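Long-range contacts in SidF, inhibitor of growth family, member 3 (Legionella pneumophila subsp. pneumophila, PDB 4FYF), which probably acts as a phosphoinositide phosphatase, removing phosphate from the inositol ring of phosphatidylinositol phosphates: residues 30-35 with 707-712; 342-347 with 396-401; 386-391 with 409-414; 438-443 with 545-550; 649-654 with 716-721. The protein carries 1 engineered substitution. All coordinates share one frame; numbering follows the deposited sequence.

Contacts 1 and 2 are buried and largely apolar, and in neither does a hydrogen bond cross between the segments: one sets the loop 30-35 on helix 701-712, the other helix 335-348 on the end of strand 391-397. Contacts 2 and 3 reach the same four-stranded sheet, but contact 3 is only partly buried and runs on two backbone bonds and one to an aspartate carboxylate along strand 403-416. From there Met414 O meets Gln440 NE2 of contact 4, a buried helix crossing of rings, amide and guanidinium. Contact 5, partly buried and nearest the chain's centre, is the charged one, gathered round a phosphate; its Asn650 bonds Asn711 of contact 1.

Contact 1. Residues 30-35 with 707-712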
# COMPACT_ATOMS: atom_id res chain seq x y z
N LEU A 30 -13.68 8.79 -15.32
CA LEU A 30 -14.13 7.48 -14.90
C LEU A 30 -15.51 7.64 -14.31
O LEU A 30 -15.77 8.64 -13.62
CB LEU A 30 -13.19 7.00 -13.76
CG LEU A 30 -13.31 5.55 -13.34
CD1 LEU A 30 -13.16 4.73 -14.62
CD2 LEU A 30 -12.21 5.22 -12.34
N ALA A 31 -16.38 6.66 -14.52
CA ALA A 31 -17.66 6.66 -13.82
C ALA A 31 -17.60 6.01 -12.42
O ALA A 31 -17.21 4.87 -12.27
CB ALA A 31 -18.73 6.00 -14.68
N TYR A 32 -17.96 6.78 -11.41
CA TYR A 32 -18.00 6.38 -9.99
C TYR A 32 -19.39 6.14 -9.38
O TYR A 32 -19.49 5.56 -8.27
CB TYR A 32 -17.33 7.46 -9.15
CG TYR A 32 -15.84 7.55 -9.32
CD1 TYR A 32 -14.99 6.71 -8.61
CD2 TYR A 32 -15.27 8.51 -10.16
CE1 TYR A 32 -13.59 6.79 -8.73
CE2 TYR A 32 -13.87 8.60 -10.29
CZ TYR A 32 -13.03 7.75 -9.57
OH TYR A 32 -11.64 7.86 -9.69
N GLY A 33 -20.43 6.64 -10.07
CA GLY A 33 -21.81 6.56 -9.63
C GLY A 33 -22.06 7.15 -8.25
O GLY A 33 -21.26 8.00 -7.79
N TYR A 34 -23.15 6.73 -7.59
CA TYR A 34 -23.60 7.36 -6.37
C TYR A 34 -23.55 8.93 -6.49
O TYR A 34 -22.85 9.61 -5.72
CB TYR A 34 -22.72 6.88 -5.22
CG TYR A 34 -22.66 5.38 -5.06
CD1 TYR A 34 -23.61 4.71 -4.27
CD2 TYR A 34 -21.66 4.62 -5.71
CE1 TYR A 34 -23.59 3.34 -4.13
CE2 TYR A 34 -21.64 3.23 -5.60
CZ TYR A 34 -22.60 2.59 -4.79
OH TYR A 34 -22.59 1.21 -4.64
N PRO A 35 -24.28 9.52 -7.44
CA PRO A 35 -24.20 11.00 -7.53
C PRO A 35 -24.59 11.71 -6.21
O PRO A 35 -25.44 11.22 -5.44
CB PRO A 35 -25.25 11.36 -8.64
CG PRO A 35 -26.23 10.22 -8.64
CD PRO A 35 -25.46 8.97 -8.17
N HIS A 707 -11.28 3.13 -4.00
CA HIS A 707 -10.06 2.58 -4.51
C HIS A 707 -10.33 1.44 -5.43
O HIS A 707 -9.74 1.35 -6.47
CB HIS A 707 -9.18 2.13 -3.37
CG HIS A 707 -7.94 1.36 -3.78
ND1 HIS A 707 -6.83 1.97 -4.27
CD2 HIS A 707 -7.66 0.00 -3.75
CE1 HIS A 707 -5.88 1.04 -4.52
NE2 HIS A 707 -6.39 -0.17 -4.21
N HIS A 708 -11.22 0.55 -5.05
CA HIS A 708 -11.55 -0.61 -5.89
C HIS A 708 -12.19 -0.14 -7.16
O HIS A 708 -11.97 -0.73 -8.23
CB HIS A 708 -12.45 -1.61 -5.11
CG HIS A 708 -12.54 -2.95 -5.71
ND1 HIS A 708 -13.31 -3.22 -6.83
CD2 HIS A 708 -11.95 -4.17 -5.34
CE1 HIS A 708 -13.23 -4.54 -7.13
NE2 HIS A 708 -12.39 -5.14 -6.21
N THR A 709 -13.00 0.93 -7.08
CA THR A 709 -13.75 1.30 -8.27
C THR A 709 -12.75 1.82 -9.31
O THR A 709 -12.88 1.54 -10.55
CB THR A 709 -14.82 2.39 -7.99
OG1 THR A 709 -15.78 1.88 -7.05
CG2 THR A 709 -15.54 2.84 -9.30
N ALA A 710 -11.79 2.59 -8.80
CA ALA A 710 -10.75 3.18 -9.61
C ALA A 710 -9.85 2.10 -10.23
O ALA A 710 -9.40 2.26 -11.36
CB ALA A 710 -9.92 4.16 -8.78
N ASN A 711 -9.59 1.02 -9.53
CA ASN A 711 -8.89 -0.04 -10.17
C ASN A 711 -9.70 -0.86 -11.17
O ASN A 711 -9.17 -1.22 -12.23
CB ASN A 711 -8.22 -0.96 -9.15
CG ASN A 711 -7.01 -0.31 -8.50
OD1 ASN A 711 -6.48 0.68 -9.02
ND2 ASN A 711 -6.56 -0.85 -7.36
N THR A 712 -10.96 -1.17 -10.84
CA THR A 712 -11.61 -2.25 -11.56
C THR A 712 -12.81 -1.81 -12.38
O THR A 712 -13.27 -2.57 -13.26
CB THR A 712 -12.04 -3.41 -10.67
OG1 THR A 712 -13.09 -2.96 -9.83
CG2 THR A 712 -10.87 -3.99 -9.83
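Thr709 turns its methyl group to Tyr32, the two side chains crossing at a slant, so that CG2 comes to the ring obliquely, 4.0 Å from CD1. With CG2 anti to the backbone N (OG1 at chi1 -62°), the methyl is presented to the loop while OG1 stays with its own helix, bonded to Ala705 O. The same methyl also packs against the carbonyl of Ala31. Leu30 arrives beside them: its CD2 rests 3.7 Å from Ala710 CA, and its CG lies over one face of the Tyr32 ring, toward the rim. At the far end of that ring, Tyr32 OH passes Ala710 CB at 4.2 Å on its way to Asp183, which takes the hydrogen bond. The loop between helix 9-16 and strand 39-42 is thus laid on helix 701-712, close to the other end of the chain. No hydrogen bond links the two segments; methyl and ring contacts hold them, and the buried hydroxyls find their partners elsewhere.

Contact 2. Residues 342-347 with 396-401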
# COMPACT_ATOMS: atom_id res chain seq x y z
N LEU A 342 15.88 25.00 -3.11
CA LEU A 342 16.01 24.38 -1.84
C LEU A 342 16.16 22.86 -1.98
O LEU A 342 17.03 22.27 -1.35
CB LEU A 342 14.80 24.76 -0.99
CG LEU A 342 14.95 25.71 0.20
CD1 LEU A 342 16.30 26.41 0.31
CD2 LEU A 342 13.79 26.68 0.28
N ILE A 343 15.35 22.22 -2.81
CA ILE A 343 15.51 20.79 -2.97
C ILE A 343 16.85 20.44 -3.64
O ILE A 343 17.54 19.58 -3.15
CB ILE A 343 14.30 20.13 -3.65
CG1 ILE A 343 13.07 20.29 -2.77
CG2 ILE A 343 14.54 18.64 -3.94
CD1 ILE A 343 11.75 20.09 -3.53
N LYS A 344 17.22 21.13 -4.72
CA LYS A 344 18.47 20.85 -5.38
C LYS A 344 19.70 20.96 -4.43
O LYS A 344 20.55 20.06 -4.40
CB LYS A 344 18.60 21.71 -6.63
CG LYS A 344 19.99 21.92 -7.20
CD LYS A 344 19.98 22.33 -8.69
CE LYS A 344 18.72 23.10 -9.19
NZ LYS A 344 17.50 22.28 -9.57
N LEU A 345 19.80 22.05 -3.67
CA LEU A 345 20.88 22.24 -2.71
C LEU A 345 20.86 21.13 -1.64
O LEU A 345 21.89 20.54 -1.36
CB LEU A 345 20.79 23.66 -2.11
CG LEU A 345 21.25 24.69 -3.16
CD1 LEU A 345 20.80 26.13 -2.87
CD2 LEU A 345 22.76 24.58 -3.37
N TYR A 346 19.69 20.75 -1.14
CA TYR A 346 19.63 19.73 -0.13
C TYR A 346 20.20 18.38 -0.58
O TYR A 346 20.98 17.74 0.18
CB TYR A 346 18.20 19.56 0.43
CG TYR A 346 18.03 18.35 1.31
CD1 TYR A 346 18.69 18.25 2.53
CD2 TYR A 346 17.26 17.29 0.90
CE1 TYR A 346 18.55 17.14 3.31
CE2 TYR A 346 17.10 16.18 1.68
CZ TYR A 346 17.76 16.12 2.88
OH TYR A 346 17.66 14.99 3.66
N VAL A 347 19.78 17.96 -1.78
CA VAL A 347 20.14 16.68 -2.38
C VAL A 347 21.61 16.69 -2.70
O VAL A 347 22.30 15.73 -2.46
CB VAL A 347 19.35 16.41 -3.69
CG1 VAL A 347 19.87 15.15 -4.39
CG2 VAL A 347 17.89 16.22 -3.38
N ILE A 396 15.23 12.70 -8.61
CA ILE A 396 14.35 13.44 -7.69
C ILE A 396 13.71 14.58 -8.45
O ILE A 396 14.40 15.43 -9.03
CB ILE A 396 15.11 14.04 -6.46
CG1 ILE A 396 15.78 12.96 -5.62
CG2 ILE A 396 14.19 14.87 -5.57
CD1 ILE A 396 14.87 12.24 -4.65
N GLN A 397 12.40 14.65 -8.44
CA GLN A 397 11.81 15.78 -9.12
C GLN A 397 11.87 17.01 -8.21
O GLN A 397 11.41 16.96 -7.07
CB GLN A 397 10.39 15.46 -9.63
CG GLN A 397 10.21 16.05 -11.03
CD GLN A 397 8.81 16.02 -11.62
OE1 GLN A 397 8.39 16.97 -12.31
NE2 GLN A 397 8.08 14.93 -11.38
N THR A 398 12.41 18.12 -8.71
CA THR A 398 12.55 19.30 -7.87
C THR A 398 11.58 20.42 -8.14
O THR A 398 11.37 21.27 -7.28
CB THR A 398 13.94 19.93 -8.01
OG1 THR A 398 14.13 20.29 -9.37
CG2 THR A 398 15.01 18.97 -7.57
N GLY A 399 11.03 20.44 -9.34
CA GLY A 399 10.17 21.53 -9.79
C GLY A 399 9.35 20.92 -10.90
O GLY A 399 9.45 19.71 -11.15
N SER A 400 8.55 21.73 -11.59
CA SER A 400 7.68 21.16 -12.62
C SER A 400 8.41 20.78 -13.90
O SER A 400 7.94 19.91 -14.62
CB SER A 400 6.45 22.02 -12.88
OG SER A 400 6.81 23.22 -13.53
N ASN A 401 9.54 21.39 -14.20
CA ASN A 401 10.34 20.89 -15.32
C ASN A 401 11.78 20.71 -14.99
O ASN A 401 12.65 20.73 -15.88
CB ASN A 401 10.21 21.77 -16.57
CG ASN A 401 10.50 20.99 -17.85
OD1 ASN A 401 10.15 19.80 -17.95
ND2 ASN A 401 11.14 21.66 -18.83
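Ile343 and Thr398 meet through methyl groups that their first torsions set facing each other. In Ile343, chi1 of -64° swings CG1 back beside the backbone N and leaves CG2 anti to it, leading out from the helix. Thr398, with chi1 at 59°, tucks OG1 between its own N and carbonyl carbon, and this sends CG2 to the helix. The two methyls, Ile343 CG2 and Thr398 CG2, come within 3.7 Å as the side chains slide past each other in opposite directions. Ile343 CG2 has a second neighbour in Ile396 CG2, 4.1 Å away, while Ile343 CD1 reaches the carbonyl O of Thr398. One helical turn further on, Val347 CG2 makes a looser approach to Ile396 CG1 at 4.5 Å. Lys344, bent near its end, crosses the threonine at a slant without closing on it: Lys344 NZ stays 3.9 Å from Thr398 OG1. That hydroxyl is instead paired with Thr402 OG1, across the turn that leads into the next strand. The contact lays helix 335-348 over the end of edge strand 391-397 and the first loop residue after it; Ile396 is backbone-bonded to Val404 of strand 403-416. Ile310 of helix 284-311 touches both isoleucines, Leu318 of helix 315-320 covers Ile343 further, and Thr406 of strand 403-416 lies against both Val347 and Ile396.

Contact 3. Residues 386-391 with 409-414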
# COMPACT_ATOMS: atom_id res chain seq x y z
N ALA A 386 18.70 -7.46 -2.75
CA ALA A 386 19.73 -7.28 -3.74
C ALA A 386 20.14 -5.85 -3.65
O ALA A 386 21.31 -5.52 -3.91
CB ALA A 386 19.20 -7.59 -5.12
N PHE A 387 19.20 -5.00 -3.27
CA PHE A 387 19.45 -3.55 -3.11
C PHE A 387 19.86 -3.16 -1.70
O PHE A 387 20.48 -2.11 -1.50
CB PHE A 387 18.24 -2.71 -3.58
CG PHE A 387 18.35 -2.24 -5.00
CD1 PHE A 387 19.40 -1.40 -5.40
CD2 PHE A 387 17.39 -2.60 -5.95
CE1 PHE A 387 19.49 -0.95 -6.72
CE2 PHE A 387 17.47 -2.16 -7.28
CZ PHE A 387 18.54 -1.33 -7.66
N ASP A 388 19.57 -4.01 -0.71
CA ASP A 388 19.89 -3.60 0.65
C ASP A 388 21.40 -3.30 0.86
O ASP A 388 22.31 -4.01 0.37
CB ASP A 388 19.30 -4.56 1.68
CG ASP A 388 19.75 -4.24 3.11
OD1 ASP A 388 20.97 -3.95 3.31
OD2 ASP A 388 18.91 -4.29 4.04
N GLY A 389 21.63 -2.20 1.59
CA GLY A 389 22.96 -1.80 2.06
C GLY A 389 23.84 -1.36 0.92
O GLY A 389 25.06 -1.34 1.02
N SER A 390 23.20 -1.02 -0.19
CA SER A 390 23.89 -0.37 -1.25
C SER A 390 23.12 0.91 -1.58
O SER A 390 22.36 1.45 -0.74
CB SER A 390 24.04 -1.28 -2.45
OG SER A 390 22.95 -1.10 -3.33
N LYS A 391 23.37 1.39 -2.81
CA LYS A 391 22.95 2.70 -3.25
C LYS A 391 22.35 2.56 -4.62
O LYS A 391 22.96 1.90 -5.48
CB LYS A 391 24.18 3.62 -3.37
CG LYS A 391 24.89 3.93 -2.08
CD LYS A 391 25.84 5.10 -2.29
CE LYS A 391 27.22 4.60 -2.69
NZ LYS A 391 28.06 5.81 -2.90
N GLY A 409 20.70 5.61 -0.38
CA GLY A 409 21.07 4.44 0.38
C GLY A 409 19.78 3.70 0.64
O GLY A 409 18.77 4.31 0.93
N TYR A 410 19.79 2.39 0.47
CA TYR A 410 18.56 1.63 0.69
C TYR A 410 18.71 0.53 1.71
O TYR A 410 19.78 -0.02 1.90
CB TYR A 410 17.99 1.11 -0.61
CG TYR A 410 16.78 0.20 -0.48
CD1 TYR A 410 15.47 0.72 -0.32
CD2 TYR A 410 16.92 -1.21 -0.60
CE1 TYR A 410 14.35 -0.12 -0.27
CE2 TYR A 410 15.83 -2.04 -0.53
CZ TYR A 410 14.54 -1.51 -0.38
OH TYR A 410 13.49 -2.39 -0.30
N GLN A 411 17.62 0.25 2.40
CA GLN A 411 17.64 -0.65 3.51
C GLN A 411 16.31 -1.34 3.44
O GLN A 411 15.30 -0.66 3.40
CB GLN A 411 17.78 0.19 4.76
CG GLN A 411 17.96 -0.50 6.09
CD GLN A 411 18.58 0.46 7.13
OE1 GLN A 411 19.74 0.88 6.97
NE2 GLN A 411 17.78 0.84 8.18
N ALA A 412 16.31 -2.67 3.42
CA ALA A 412 15.09 -3.49 3.30
C ALA A 412 14.65 -4.19 4.60
O ALA A 412 15.48 -4.68 5.33
CB ALA A 412 15.28 -4.55 2.23
N ARG A 413 13.36 -4.17 4.89
CA ARG A 413 12.79 -5.04 5.88
C ARG A 413 11.51 -5.61 5.27
O ARG A 413 10.57 -4.85 4.96
CB ARG A 413 12.42 -4.28 7.13
CG ARG A 413 13.54 -3.43 7.69
CD ARG A 413 14.27 -4.20 8.76
NE ARG A 413 15.33 -3.41 9.30
CZ ARG A 413 16.58 -3.39 8.83
NH1 ARG A 413 16.92 -4.12 7.77
NH2 ARG A 413 17.50 -2.64 9.41
N MET A 414 11.46 -6.92 5.12
CA MET A 414 10.32 -7.56 4.50
C MET A 414 9.81 -8.69 5.33
O MET A 414 10.60 -9.49 5.83
CB MET A 414 10.65 -8.13 3.13
CG MET A 414 9.68 -9.23 2.71
SD MET A 414 9.72 -9.35 0.97
CE MET A 414 8.27 -10.34 0.74
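Ser390 and Tyr410 open a short run of bonds between the two segments: Tyr410 N donates to Ser390 O at 3.0 Å, with a fairly straight N-H angle of 162°. The same oxygen also receives a CA-H contact from Gly409, 3.4 Å away. Next along the strand, Tyr410 O takes Gly389 N at 2.9 Å, and Ala412 N is then met not by backbone but by a carboxylate, Asp388 OD2, at 3.1 Å. The amide comes to this oxygen from above the carboxylate plane, 45° out of it. A chi1 of 174° carries the Asp388 carboxylate away from its own N and over to that amide. Between the end of helix 373-387 and strand 391-397, residues Phe387 to Ser390 form a type II turn with Gly389 at its third position, and Lys391 then pairs with Gly409 as an antiparallel non-hydrogen-bonded pair. Inside the turn Phe387 O accepts both the N and the OG of Ser390, from the same face of its plane. Arg413 NH1 bonds the neighbouring Ala412 O at 2.9 Å; it is near Asp388 too, but the guanidinium makes its salt bridge through NE with Asp451. On the apolar side, Phe387 CB lies 3.6 Å from CD2 of the Tyr410 ring, whose edge also meets Asp388 N, and Tyr410 OH is bonded to Glu356.

Contact 4. Residues 438-443 with 545-550; sequences KNQNAR and AIYELH
Asn439 lies over one face of the Tyr547 ring, its CB 3.8 Å from the centroid in a CH-pi contact, and its amide is turned nearly parallel to the ring, the planes 15° apart. The backbone O of Asn439 takes a bond from a water, which donates a second one to Tyr547 O and so bridges the two helix backbones. Gln440 follows at the far end of the same ring. Its chain, bent at chi2, curls OE1 round to the ring edge, where Tyr547 OH donates to it at 3.0 Å. Helices 438-459 and 522-584 pack here with their local axes 9.2 Å apart and 62° between them, with 545-550 inside a predicted coiled coil. Gln440 OE1 takes another donor, Arg443 NH1 at 3.1 Å, while its NE2 is bonded to Met414 O, so both ends of the amide are held. Arg443 itself stands across His550: CG sits over a face of the imidazole, 3.2 Å from CD2, with guanidinium and ring planes 74° apart. Beyond the ring the guanidinium forms salt bridges with Asp385 and Glu492, and His550 ND1 pairs with Asn446.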
# COMPACT_ATOMS: atom_id res chain seq x y z
N LYS A 438 9.18 -19.09 6.98
CA LYS A 438 9.76 -19.28 8.32
C LYS A 438 11.06 -18.46 8.53
O LYS A 438 11.14 -17.68 9.49
CB LYS A 438 10.02 -20.79 8.62
CG LYS A 438 10.07 -21.16 10.11
CD LYS A 438 10.88 -22.45 10.44
CE LYS A 438 12.32 -22.22 10.96
NZ LYS A 438 13.06 -21.06 10.36
N ASN A 439 12.07 -18.70 7.67
CA ASN A 439 13.41 -18.09 7.74
C ASN A 439 13.32 -16.58 7.64
O ASN A 439 13.93 -15.85 8.43
CB ASN A 439 14.30 -18.55 6.58
CG ASN A 439 14.86 -19.97 6.78
OD1 ASN A 439 14.99 -20.52 7.90
ND2 ASN A 439 15.27 -20.56 5.66
N GLN A 440 12.53 -16.10 6.66
CA GLN A 440 12.52 -14.69 6.37
C GLN A 440 11.78 -13.94 7.45
O GLN A 440 12.18 -12.86 7.82
CB GLN A 440 11.99 -14.41 4.99
CG GLN A 440 11.87 -12.94 4.62
CD GLN A 440 13.08 -12.07 4.97
OE1 GLN A 440 14.25 -12.50 4.95
NE2 GLN A 440 12.79 -10.80 5.29
N ASN A 441 10.79 -14.57 8.05
CA ASN A 441 10.03 -13.90 9.10
C ASN A 441 10.79 -13.79 10.40
O ASN A 441 10.76 -12.74 11.06
CB ASN A 441 8.64 -14.56 9.28
CG ASN A 441 7.64 -14.12 8.21
OD1 ASN A 441 7.73 -13.00 7.67
ND2 ASN A 441 6.68 -14.99 7.90
N ALA A 442 11.52 -14.85 10.72
CA ALA A 442 12.56 -14.84 11.76
C ALA A 442 13.59 -13.74 11.58
O ALA A 442 13.90 -12.98 12.50
CB ALA A 442 13.30 -16.18 11.75
N ARG A 443 14.16 -13.72 10.38
CA ARG A 443 15.16 -12.73 10.01
C ARG A 443 14.50 -11.38 10.28
O ARG A 443 15.07 -10.54 10.97
CB ARG A 443 15.53 -12.92 8.53
CG ARG A 443 16.91 -12.45 8.08
CD ARG A 443 16.82 -11.13 7.42
NE ARG A 443 17.98 -10.79 6.60
CZ ARG A 443 17.92 -10.57 5.29
NH1 ARG A 443 16.77 -10.72 4.62
NH2 ARG A 443 19.03 -10.20 4.66
N ALA A 545 23.42 -19.38 5.08
CA ALA A 545 24.15 -19.38 6.34
C ALA A 545 23.74 -18.21 7.22
O ALA A 545 23.64 -18.36 8.44
CB ALA A 545 25.66 -19.50 6.16
N ILE A 546 23.44 -17.08 6.61
CA ILE A 546 22.81 -15.96 7.32
C ILE A 546 21.48 -16.36 8.01
O ILE A 546 21.26 -16.02 9.20
CB ILE A 546 22.65 -14.75 6.40
CG1 ILE A 546 24.03 -14.25 5.93
CG2 ILE A 546 21.96 -13.61 7.15
CD1 ILE A 546 24.01 -13.00 5.06
N TYR A 547 20.61 -17.11 7.33
CA TYR A 547 19.34 -17.50 7.96
C TYR A 547 19.63 -18.40 9.12
O TYR A 547 18.99 -18.34 10.18
CB TYR A 547 18.41 -18.22 6.97
CG TYR A 547 17.71 -17.31 6.02
CD1 TYR A 547 17.05 -16.19 6.50
CD2 TYR A 547 17.73 -17.55 4.64
CE1 TYR A 547 16.39 -15.33 5.63
CE2 TYR A 547 17.07 -16.69 3.75
CZ TYR A 547 16.39 -15.58 4.26
OH TYR A 547 15.68 -14.69 3.44
N GLU A 548 20.65 -19.21 8.90
CA GLU A 548 21.04 -20.23 9.83
C GLU A 548 21.32 -19.53 11.16
O GLU A 548 20.82 -19.95 12.20
CB GLU A 548 22.27 -20.98 9.28
CG GLU A 548 22.14 -22.47 9.40
CD GLU A 548 22.16 -22.91 10.85
OE1 GLU A 548 23.12 -22.53 11.58
OE2 GLU A 548 21.22 -23.64 11.25
N LEU A 549 22.10 -18.45 11.08
CA LEU A 549 22.48 -17.64 12.23
C LEU A 549 21.26 -16.93 12.88
O LEU A 549 21.08 -17.01 14.11
CB LEU A 549 23.58 -16.65 11.83
CG LEU A 549 24.93 -17.31 11.46
CD1 LEU A 549 25.90 -16.37 10.75
CD2 LEU A 549 25.58 -17.95 12.69
N HIS A 550 20.40 -16.28 12.06
CA HIS A 550 19.11 -15.75 12.54
C HIS A 550 18.28 -16.75 13.29
O HIS A 550 17.73 -16.39 14.32
CB HIS A 550 18.28 -15.08 11.43
CG HIS A 550 18.71 -13.66 11.11
ND1 HIS A 550 18.50 -12.63 11.96
CD2 HIS A 550 19.40 -13.12 10.02
CE1 HIS A 550 18.99 -11.49 11.41
NE2 HIS A 550 19.52 -11.79 10.22
O HOH W 1 16.34 -16.99 9.65

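Contact 5. Residues 649-654 with 716-721. With PO4 (phosphate ion), chain B.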
# COMPACT_ATOMS: atom_id res chain seq x y z
N ASN A 649 -3.68 -5.93 -4.69
CA ASN A 649 -3.99 -5.04 -3.59
C ASN A 649 -5.38 -4.47 -3.54
O ASN A 649 -5.61 -3.38 -2.99
CB ASN A 649 -3.01 -3.89 -3.56
CG ASN A 649 -2.58 -3.56 -2.15
OD1 ASN A 649 -2.19 -4.47 -1.39
ND2 ASN A 649 -2.66 -2.29 -1.78
N ASN A 650 -6.33 -5.16 -4.15
CA ASN A 650 -7.73 -4.76 -3.97
C ASN A 650 -8.39 -5.37 -2.74
O ASN A 650 -9.41 -4.85 -2.25
CB ASN A 650 -8.51 -5.03 -5.22
CG ASN A 650 -8.14 -4.06 -6.30
OD1 ASN A 650 -8.04 -2.83 -6.05
ND2 ASN A 650 -7.83 -4.60 -7.47
N ASP A 651 -7.79 -6.47 -2.21
CA ASP A 651 -8.51 -7.24 -1.26
C ASP A 651 -7.78 -7.34 0.08
O ASP A 651 -8.07 -6.53 0.98
CB ASP A 651 -8.99 -8.58 -1.88
CG ASP A 651 -9.56 -8.40 -3.36
OD1 ASP A 651 -10.44 -7.54 -3.64
OD2 ASP A 651 -9.11 -9.13 -4.26
N ARG A 652 -6.82 -8.25 0.20
CA ARG A 652 -6.10 -8.48 1.46
C ARG A 652 -5.34 -7.23 1.93
O ARG A 652 -5.44 -6.84 3.11
CB ARG A 652 -5.21 -9.75 1.40
CG ARG A 652 -6.05 -11.03 1.35
CD ARG A 652 -5.23 -12.28 1.00
NE ARG A 652 -4.74 -12.18 -0.36
CZ ARG A 652 -3.95 -13.07 -0.96
NH1 ARG A 652 -3.50 -14.15 -0.31
NH2 ARG A 652 -3.57 -12.81 -2.19
N GLY A 653 -4.63 -6.59 1.01
CA GLY A 653 -3.82 -5.42 1.35
C GLY A 653 -4.65 -4.25 1.82
O GLY A 653 -4.22 -3.49 2.69
N GLN A 654 -5.84 -4.08 1.23
CA GLN A 654 -6.82 -3.06 1.74
C GLN A 654 -7.31 -3.33 3.15
O GLN A 654 -7.48 -2.38 3.91
CB GLN A 654 -8.05 -2.91 0.84
CG GLN A 654 -7.63 -2.40 -0.50
CD GLN A 654 -7.05 -1.00 -0.36
OE1 GLN A 654 -7.71 -0.10 0.17
NE2 GLN A 654 -5.84 -0.80 -0.86
N GLY A 716 -15.68 -2.63 -4.32
CA GLY A 716 -15.29 -3.90 -3.89
C GLY A 716 -14.31 -3.88 -2.77
O GLY A 716 -14.26 -2.97 -1.93
N GLY A 717 -13.45 -4.89 -2.89
CA GLY A 717 -12.85 -5.55 -1.83
C GLY A 717 -13.65 -6.85 -1.75
O GLY A 717 -14.81 -6.80 -1.35
N LYS A 718 -13.04 -7.99 -2.09
CA LYS A 718 -13.70 -9.30 -1.89
C LYS A 718 -12.94 -10.22 -0.93
O LYS A 718 -13.01 -11.42 -1.06
CB LYS A 718 -13.95 -10.04 -3.23
CG LYS A 718 -12.63 -10.39 -3.88
CD LYS A 718 -12.82 -11.21 -5.15
CE LYS A 718 -11.47 -11.36 -5.85
NZ LYS A 718 -10.37 -11.47 -4.83
N PHE A 719 -12.18 -9.66 -0.01
CA PHE A 719 -11.58 -10.46 1.05
C PHE A 719 -12.60 -11.32 1.81
O PHE A 719 -13.56 -10.81 2.30
CB PHE A 719 -10.87 -9.54 2.08
CG PHE A 719 -10.29 -10.31 3.28
CD1 PHE A 719 -9.23 -11.20 3.09
CD2 PHE A 719 -10.85 -10.19 4.57
CE1 PHE A 719 -8.69 -11.92 4.18
CE2 PHE A 719 -10.32 -10.89 5.65
CZ PHE A 719 -9.23 -11.77 5.45
N GLU A 720 -12.33 -12.60 1.99
CA GLU A 720 -13.22 -13.52 2.65
C GLU A 720 -12.83 -13.42 4.11
O GLU A 720 -11.78 -13.96 4.52
CB GLU A 720 -12.92 -14.94 2.17
CG GLU A 720 -13.90 -15.56 1.19
CD GLU A 720 -15.04 -16.27 1.91
OE1 GLU A 720 -14.77 -17.36 2.50
OE2 GLU A 720 -16.18 -15.70 1.90
N ILE A 721 -13.70 -12.78 4.89
CA ILE A 721 -13.53 -12.62 6.32
C ILE A 721 -13.31 -13.96 7.07
O ILE A 721 -14.01 -14.94 6.85
CB ILE A 721 -14.65 -11.72 6.92
CG1 ILE A 721 -14.50 -10.27 6.41
CG2 ILE A 721 -14.53 -11.66 8.42
CD1 ILE A 721 -15.80 -9.48 6.39
P PO4 B . -5.66 -9.73 -3.18
O1 PO4 B . -5.93 -10.07 -1.78
O2 PO4 B . -4.46 -10.46 -3.68
O3 PO4 B . -6.71 -10.10 -4.14
O4 PO4 B . -5.51 -8.26 -3.32
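A phosphate-binding loop at the N-terminus of helix 652-668 is closed on one flank by Gly717, Lys718 and Phe719. Asp651 joins the two: its OD1 accepts Lys718 N at 3.1 Å, and its OD2 forms a salt bridge with Lys718 NZ at 2.7 Å. Both donors stand well above the carboxylate plane. The run from Ser646 to Arg652 has the spacing of the CX5R signature of cysteine-dependent phosphatases, with serine, probably the engineered substitution, in the cysteine's place. A phosphate ion, probably from the crystallisation liquor, sits in this loop. Arg652 N and NE each reach its O1 at 2.8 Å and NH2 its O2 at 2.9 Å, the phosphorus lying in the guanidinium plane at its edge; a bend at chi3 (-66°) folds the chain back to the ion. Asp651 N bonds O4, and Ser646 OG and Lys647 N add further bonds. Arg652 CG rests 3.6 Å from Phe719 CD1, and the Phe719 ring meets Phe625 edge-to-face.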